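1-phosphatidylinositol 4,5-bisphosphate phosphodiesterase (Drosophila melanogaster, PDB 6IRB) belongs to the phospholipase C-beta family and has, in this model, a very long helix and a shorter one that runs back antiparallel along its end. Local coordinates at residues E124-H127 with A128-K132; Q138-M141 with S142-A146; I201-F204 with S205-Q209. The protein carries 2 engineered substitutions. One frame throughout, in Å; residues are numbered along the deposited sequence.

All three contacts are local, between side chains one turn apart on a helix, and all are surface contacts. Contact 1 and contact 2 lie on helix 18-150, their centres about 21 Å apart, whereas contact 3 lies on helix 157-210, which runs back antiparallel alongside it. H127 in contact 1 and Q138 in contact 2 are the buried residues, and in each contact some side chains meet the other helix. The chemistry differs: contact 1 carries a stretched salt bridge, contact 2 an apolar pair beside a lysine and an aspartate just beyond bonding range, and contact 3 a phenylalanine-valine CH-pi contact flanked by hydroxyls that bond to carbonyl oxygens.

Contact 1 (E124-H127 with A128-K132); sequences EDRH and ARDIK
R126 reaches forward one turn to D130, and the guanidinium NH1 comes within 3.4 Å of D130 OD2. This is an i to i+4 Arg-Asp salt bridge along one helix of an antiparallel pair, with a weak hydrogen bond in it: the N-H points only roughly at the oxygen, at 136°. The two flat groups are also badly turned for a paired bond, since the guanidinium and carboxylate planes stand 68° apart. With CG anti to the backbone N (chi1 -167°), the R126 chain stands out from the helix, and the bend at chi3 turns NH1 forward to meet the D130 carboxylate at a slant. The same carboxylate lies near the imidazole of H127, with D130 OD2 4.3 Å from H127 ND1, too far to bond. The aspartate might slightly favour a protonated ring, whose NE2 has a hydrogen bond outside the two segments.

On another flank of the helix R129 lays its aliphatic chain past the carbonyl of D125, with R129 CG 4.0 Å from D125 O. Its charged end comes near the D125 carboxylate without touching it, R129 NH2 lying 5.0 Å from D125 OD2. Behind the side chains runs the helical ladder, in which A128 N bonds to E124 O and D130 N bonds to R126 O, both at 3.2 Å; the steps from R129 N to D125 O and from I131 N to H127 O are weak.

Further out comes helix 157-210. Q186 NE2 bonds to H127 O, A189 packs on H127, and I131 touches K179 and Q186. D130 also touches Q186 while its carboxylate holds R126, and with a long, ill-aligned bond that hold is probably more electrostatic than directional.

Contact 2 (Q138-M141 with S142-A146); sequences QAKM and SADTA
M141, a selenomethionine, overlaps T145 one turn on, its CG lying 3.7 Å from the methyl CG2 of T145. A chi1 of -164° runs the M141 chain out past that methyl, which itself stands beside its own backbone N. The T145 hydroxyl turns back to the main chain: T145 OG1 is 3.0 Å from M141 O and 2.9 Å from S142 O, and its single proton could serve either.

K140 and D144 make up a second pair on the exposed flank. The lysine chain bends at chi2 (97°) and crosses the carboxylate obliquely, bringing K140 CG to 3.5 Å from D144 OD2, yet K140 NZ stays 4.2 Å from D144 OD1, beyond a salt bridge. In the backbone, D144 N bonds to K140 O at 2.8 Å.

Helix 157-210 lies against the M141 side, where R174 and F175 touch the selenomethionine and N171 touches T145. The buried Q138 gives its NE2 to E178 OE1 and F175 O. One flank thus joins apolar contact to side-chain amide hydrogen bonds between the helices, while the other probably contributes little beyond a loose electrostatic attraction.

Contact 3 (I201-F204 with S205-Q209); sequences IEEF and STDVQ
F204 and V208 form the tight part, with V208 CG1 set over one face of the ring in a CH-pi contact. The methyl stands 3.8 Å from the centroid of the F204 ring and is displaced toward the rim, 24° off the normal, so that F204 CZ is 3.6 Å from V208 CG1. At chi1 162° the ring stands out from the helix, and V208 CG1 leans back to meet it. K109 and M112 of helix 18-150 touch the F204 side chain. Beside it I201 O takes two bonds from S205, one from N at 2.8 Å and one from OG at 3.2 Å, the hydroxyl coming from above the carbonyl plane; K109 NZ bonds to that same OG.

On the E203 flank the backbone is well bonded: T206 OG1 and D207 N reach E203 O from the same face of its plane, each at 2.8 Å. The looseness lies in the outer carboxylates. E203 OE2 and D207 OD1 are 4.3 Å apart with planes nearly perpendicular, and K210 offers D207 only a long, weak ion pair. Their like charges probably repel mildly and favour hydration, while the apolar F204-V208 side faces the partner helix.

Contact 1 (E124-H127 with A128-K132)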
loop_
_atom_site.group_PDB
_atom_site.type_symbol
_atom_site.label_atom_id
_atom_site.label_comp_id
_atom_site.label_asym_id
_atom_site.label_seq_id
_atom_site.Cartn_x
_atom_site.Cartn_y
_atom_site.Cartn_z
ATOM N N GLU A 124 42.925 13.285 -13.768
ATOM C CA GLU A 124 43.913 12.535 -14.547
ATOM C C GLU A 124 44.094 13.102 -15.945
ATOM O O GLU A 124 45.221 13.372 -16.383
ATOM C CB GLU A 124 43.532 11.046 -14.625
ATOM C CG GLU A 124 44.166 10.139 -13.544
ATOM C CD GLU A 124 45.713 10.171 -13.497
ATOM O OE1 GLU A 124 46.355 10.743 -14.409
ATOM O OE2 GLU A 124 46.298 9.618 -12.531
ATOM N N ASP A 125 42.985 13.272 -16.666
ATOM C CA ASP A 125 43.061 13.810 -18.019
ATOM C C ASP A 125 43.681 15.202 -18.019
ATOM O O ASP A 125 44.545 15.497 -18.852
ATOM C CB ASP A 125 41.671 13.805 -18.652
ATOM C CG ASP A 125 41.350 12.478 -19.335
ATOM O OD1 ASP A 125 41.608 11.416 -18.724
ATOM O OD2 ASP A 125 40.841 12.493 -20.474
ATOM N N ARG A 126 43.275 16.066 -17.080
ATOM C CA ARG A 126 43.939 17.359 -16.946
ATOM C C ARG A 126 45.417 17.196 -16.635
ATOM O O ARG A 126 46.272 17.741 -17.345
ATOM C CB ARG A 126 43.288 18.220 -15.871
ATOM C CG ARG A 126 43.797 19.645 -16.011
ATOM C CD ARG A 126 43.780 20.438 -14.721
ATOM N NE ARG A 126 43.422 21.833 -14.966
ATOM C CZ ARG A 126 44.221 22.861 -14.688
ATOM N NH1 ARG A 126 45.428 22.647 -14.170
ATOM N NH2 ARG A 126 43.827 24.101 -14.943
ATOM N N HIS A 127 45.735 16.423 -15.588
ATOM C CA HIS A 127 47.113 16.315 -15.114
ATOM C C HIS A 127 48.078 16.032 -16.257
ATOM O O HIS A 127 49.208 16.533 -16.254
ATOM C CB HIS A 127 47.220 15.198 -14.074
ATOM C CG HIS A 127 46.844 15.613 -12.690
ATOM N ND1 HIS A 127 46.427 16.889 -12.379
ATOM C CD2 HIS A 127 46.816 14.914 -11.529
ATOM C CE1 HIS A 127 46.161 16.960 -11.085
ATOM N NE2 HIS A 127 46.387 15.774 -10.546
ATOM N N ALA A 128 47.637 15.261 -17.253
ATOM C CA ALA A 128 48.515 14.890 -18.356
ATOM C C ALA A 128 48.740 16.064 -19.298
ATOM O O ALA A 128 49.850 16.253 -19.807
ATOM C CB ALA A 128 47.928 13.699 -19.118
ATOM N N ARG A 129 47.692 16.860 -19.532
ATOM C CA ARG A 129 47.809 18.074 -20.336
ATOM C C ARG A 129 48.871 19.002 -19.772
ATOM O O ARG A 129 49.702 19.548 -20.507
ATOM C CB ARG A 129 46.464 18.790 -20.357
ATOM C CG ARG A 129 45.568 18.381 -21.486
ATOM C CD ARG A 129 44.130 18.797 -21.181
ATOM N NE ARG A 129 43.110 17.866 -21.677
ATOM C CZ ARG A 129 43.024 17.366 -22.910
ATOM N NH1 ARG A 129 43.903 17.684 -23.854
ATOM N NH2 ARG A 129 42.034 16.530 -23.200
ATOM N N ASP A 130 48.832 19.213 -18.460
ATOM C CA ASP A 130 49.822 20.041 -17.787
ATOM C C ASP A 130 51.237 19.623 -18.159
ATOM O O ASP A 130 52.080 20.466 -18.491
ATOM C CB ASP A 130 49.599 19.966 -16.281
ATOM C CG ASP A 130 48.290 20.607 -15.872
ATOM O OD1 ASP A 130 47.857 21.548 -16.580
ATOM O OD2 ASP A 130 47.693 20.163 -14.862
ATOM N N ILE A 131 51.512 18.319 -18.109
ATOM C CA ILE A 131 52.860 17.839 -18.393
ATOM C C ILE A 131 53.238 18.051 -19.851
ATOM O O ILE A 131 54.344 18.514 -20.140
ATOM C CB ILE A 131 52.980 16.359 -17.996
ATOM C CG1 ILE A 131 52.369 16.148 -16.602
ATOM C CG2 ILE A 131 54.414 15.891 -18.117
ATOM C CD1 ILE A 131 52.736 14.830 -15.939
ATOM N N LYS A 132 52.338 17.757 -20.790
ATOM C CA LYS A 132 52.632 18.094 -22.179
ATOM C C LYS A 132 52.904 19.585 -22.290
ATOM O O LYS A 132 53.935 20.002 -22.829
ATOM C CB LYS A 132 51.512 17.682 -23.127
ATOM C CG LYS A 132 51.982 17.839 -24.568
ATOM C CD LYS A 132 51.469 19.091 -25.255
ATOM C CE LYS A 132 52.353 19.414 -26.455
ATOM N NZ LYS A 132 52.033 20.728 -27.069
#

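Contact 2 (Q138-M141 with S142-A146)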
loop_
_atom_site.group_PDB
_atom_site.type_symbol
_atom_site.label_atom_id
_atom_site.label_comp_id
_atom_site.label_asym_id
_atom_site.label_seq_id
_atom_site.Cartn_x
_atom_site.Cartn_y
_atom_site.Cartn_z
ATOM N N GLN A 138 59.067 24.026 -21.752
ATOM C CA GLN A 138 60.470 23.667 -21.583
ATOM C C GLN A 138 61.158 23.599 -22.934
ATOM O O GLN A 138 62.232 24.183 -23.134
ATOM C CB GLN A 138 60.596 22.335 -20.843
ATOM C CG GLN A 138 60.134 22.388 -19.388
ATOM C CD GLN A 138 60.576 21.183 -18.571
ATOM O OE1 GLN A 138 60.892 20.126 -19.117
ATOM N NE2 GLN A 138 60.617 21.346 -17.257
ATOM N N ALA A 139 60.517 22.944 -23.894
ATOM C CA ALA A 139 61.108 22.869 -25.217
ATOM C C ALA A 139 61.299 24.261 -25.807
ATOM O O ALA A 139 62.372 24.569 -26.341
ATOM C CB ALA A 139 60.238 22.006 -26.127
ATOM N N LYS A 140 60.292 25.133 -25.682
ATOM C CA LYS A 140 60.378 26.430 -26.347
ATOM C C LYS A 140 61.548 27.245 -25.834
ATOM O O LYS A 140 62.265 27.875 -26.621
ATOM C CB LYS A 140 59.097 27.234 -26.172
ATOM C CG LYS A 140 59.255 28.647 -26.721
ATOM C CD LYS A 140 58.707 28.751 -28.129
ATOM C CE LYS A 140 59.301 29.931 -28.875
ATOM N NZ LYS A 140 58.788 30.013 -30.273
HETATM N N MSE A 141 61.752 27.257 -24.528
HETATM C CA MSE A 141 62.937 27.896 -24.018
HETATM C C MSE A 141 64.193 27.323 -24.630
HETATM O O MSE A 141 65.114 28.072 -24.945
HETATM C CB MSE A 141 62.983 27.836 -22.518
HETATM C CG MSE A 141 63.982 28.822 -22.006
HETATM SE SE MSE A 141 64.092 28.738 -20.105
HETATM C CE MSE A 141 63.029 27.134 -19.811
ATOM N N SER A 142 64.263 25.997 -24.739
ATOM C CA SER A 142 65.506 25.377 -25.185
ATOM C C SER A 142 65.930 25.946 -26.531
ATOM O O SER A 142 67.101 26.276 -26.745
ATOM C CB SER A 142 65.355 23.861 -25.277
ATOM O OG SER A 142 66.151 23.348 -26.336
ATOM N N ALA A 143 64.988 26.037 -27.466
ATOM C CA ALA A 143 65.199 26.856 -28.653
ATOM C C ALA A 143 65.578 28.284 -28.276
ATOM O O ALA A 143 66.633 28.789 -28.673
ATOM C CB ALA A 143 63.942 26.851 -29.523
ATOM N N ASP A 144 64.724 28.935 -27.474
ATOM C CA ASP A 144 64.904 30.350 -27.146
ATOM C C ASP A 144 66.262 30.624 -26.509
ATOM O O ASP A 144 66.857 31.688 -26.727
ATOM C CB ASP A 144 63.746 30.807 -26.274
ATOM C CG ASP A 144 62.445 30.870 -27.057
ATOM O OD1 ASP A 144 62.443 30.431 -28.235
ATOM O OD2 ASP A 144 61.422 31.327 -26.500
ATOM N N THR A 145 66.753 29.709 -25.682
ATOM C CA THR A 145 68.107 29.888 -25.172
ATOM C C THR A 145 69.118 29.695 -26.300
ATOM O O THR A 145 70.074 30.471 -26.429
ATOM C CB THR A 145 68.372 28.962 -23.976
ATOM O OG1 THR A 145 68.055 27.604 -24.310
ATOM C CG2 THR A 145 67.556 29.406 -22.763
ATOM N N ALA A 146 68.924 28.648 -27.114
ATOM C CA ALA A 146 69.854 28.324 -28.194
ATOM C C ALA A 146 69.905 29.436 -29.237
ATOM O O ALA A 146 70.987 29.859 -29.657
ATOM C CB ALA A 146 69.458 27.003 -28.850
#

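Contact 3 (I201-F204 with S205-Q209)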
loop_
_atom_site.group_PDB
_atom_site.type_symbol
_atom_site.label_atom_id
_atom_site.label_comp_id
_atom_site.label_asym_id
_atom_site.label_seq_id
_atom_site.Cartn_x
_atom_site.Cartn_y
_atom_site.Cartn_z
ATOM N N ILE A 201 31.578 8.981 0.429
ATOM C CA ILE A 201 31.054 7.620 0.558
ATOM C C ILE A 201 30.660 7.338 2.000
ATOM O O ILE A 201 29.521 6.959 2.302
ATOM C CB ILE A 201 32.103 6.604 0.075
ATOM C CG1 ILE A 201 32.348 6.736 -1.429
ATOM C CG2 ILE A 201 31.745 5.183 0.510
ATOM C CD1 ILE A 201 33.765 6.412 -1.848
ATOM N N GLU A 202 31.624 7.501 2.907
ATOM C CA GLU A 202 31.400 7.309 4.332
ATOM C C GLU A 202 30.171 8.066 4.804
ATOM O O GLU A 202 29.251 7.484 5.387
ATOM C CB GLU A 202 32.648 7.780 5.074
ATOM C CG GLU A 202 32.486 8.078 6.541
ATOM C CD GLU A 202 33.603 8.977 7.056
ATOM O OE1 GLU A 202 34.694 9.012 6.436
ATOM O OE2 GLU A 202 33.379 9.659 8.077
ATOM N N GLU A 203 30.124 9.369 4.524
ATOM C CA GLU A 203 28.991 10.178 4.957
ATOM C C GLU A 203 27.700 9.731 4.288
ATOM O O GLU A 203 26.650 9.669 4.936
ATOM C CB GLU A 203 29.261 11.650 4.688
ATOM C CG GLU A 203 28.220 12.526 5.311
ATOM C CD GLU A 203 28.833 13.478 6.294
ATOM O OE1 GLU A 203 30.024 13.816 6.109
ATOM O OE2 GLU A 203 28.137 13.855 7.264
ATOM N N PHE A 204 27.743 9.456 2.983
ATOM C CA PHE A 204 26.534 8.999 2.304
ATOM C C PHE A 204 26.012 7.715 2.931
ATOM O O PHE A 204 24.806 7.571 3.155
ATOM C CB PHE A 204 26.776 8.778 0.810
ATOM C CG PHE A 204 25.714 7.917 0.146
ATOM C CD1 PHE A 204 24.554 8.499 -0.358
ATOM C CD2 PHE A 204 25.865 6.539 0.035
ATOM C CE1 PHE A 204 23.571 7.730 -0.967
ATOM C CE2 PHE A 204 24.880 5.766 -0.568
ATOM C CZ PHE A 204 23.738 6.362 -1.071
ATOM N N SER A 205 26.904 6.763 3.202
ATOM C CA SER A 205 26.480 5.513 3.822
ATOM C C SER A 205 25.800 5.772 5.168
ATOM O O SER A 205 24.655 5.360 5.381
ATOM C CB SER A 205 27.678 4.565 3.948
ATOM O OG SER A 205 28.119 4.131 2.664
ATOM N N THR A 206 26.511 6.391 6.121
ATOM C CA THR A 206 25.878 6.761 7.391
ATOM C C THR A 206 24.532 7.454 7.184
ATOM O O THR A 206 23.566 7.177 7.904
ATOM C CB THR A 206 26.794 7.653 8.232
ATOM O OG1 THR A 206 26.885 8.955 7.638
ATOM C CG2 THR A 206 28.179 7.030 8.377
ATOM N N ASP A 207 24.459 8.380 6.219
ATOM C CA ASP A 207 23.242 9.170 6.016
ATOM C C ASP A 207 22.059 8.309 5.588
ATOM O O ASP A 207 20.920 8.574 5.990
ATOM C CB ASP A 207 23.492 10.277 4.996
ATOM C CG ASP A 207 24.068 11.530 5.630
ATOM O OD1 ASP A 207 24.650 11.440 6.738
ATOM O OD2 ASP A 207 23.932 12.611 5.019
ATOM N N VAL A 208 22.293 7.301 4.743
ATOM C CA VAL A 208 21.198 6.406 4.363
ATOM C C VAL A 208 20.807 5.514 5.542
ATOM O O VAL A 208 19.647 5.521 5.975
ATOM C CB VAL A 208 21.539 5.602 3.085
ATOM C CG1 VAL A 208 21.790 6.547 1.912
ATOM C CG2 VAL A 208 22.720 4.639 3.250
ATOM N N GLN A 209 21.765 4.738 6.075
ATOM C CA GLN A 209 21.576 3.781 7.171
ATOM C C GLN A 209 20.621 4.308 8.243
ATOM O O GLN A 209 19.811 3.552 8.796
ATOM C CB GLN A 209 22.928 3.391 7.784
ATOM C CG GLN A 209 22.851 2.822 9.202
ATOM C CD GLN A 209 24.192 2.813 9.918
ATOM O OE1 GLN A 209 24.759 3.861 10.223
ATOM N NE2 GLN A 209 24.706 1.619 10.187
#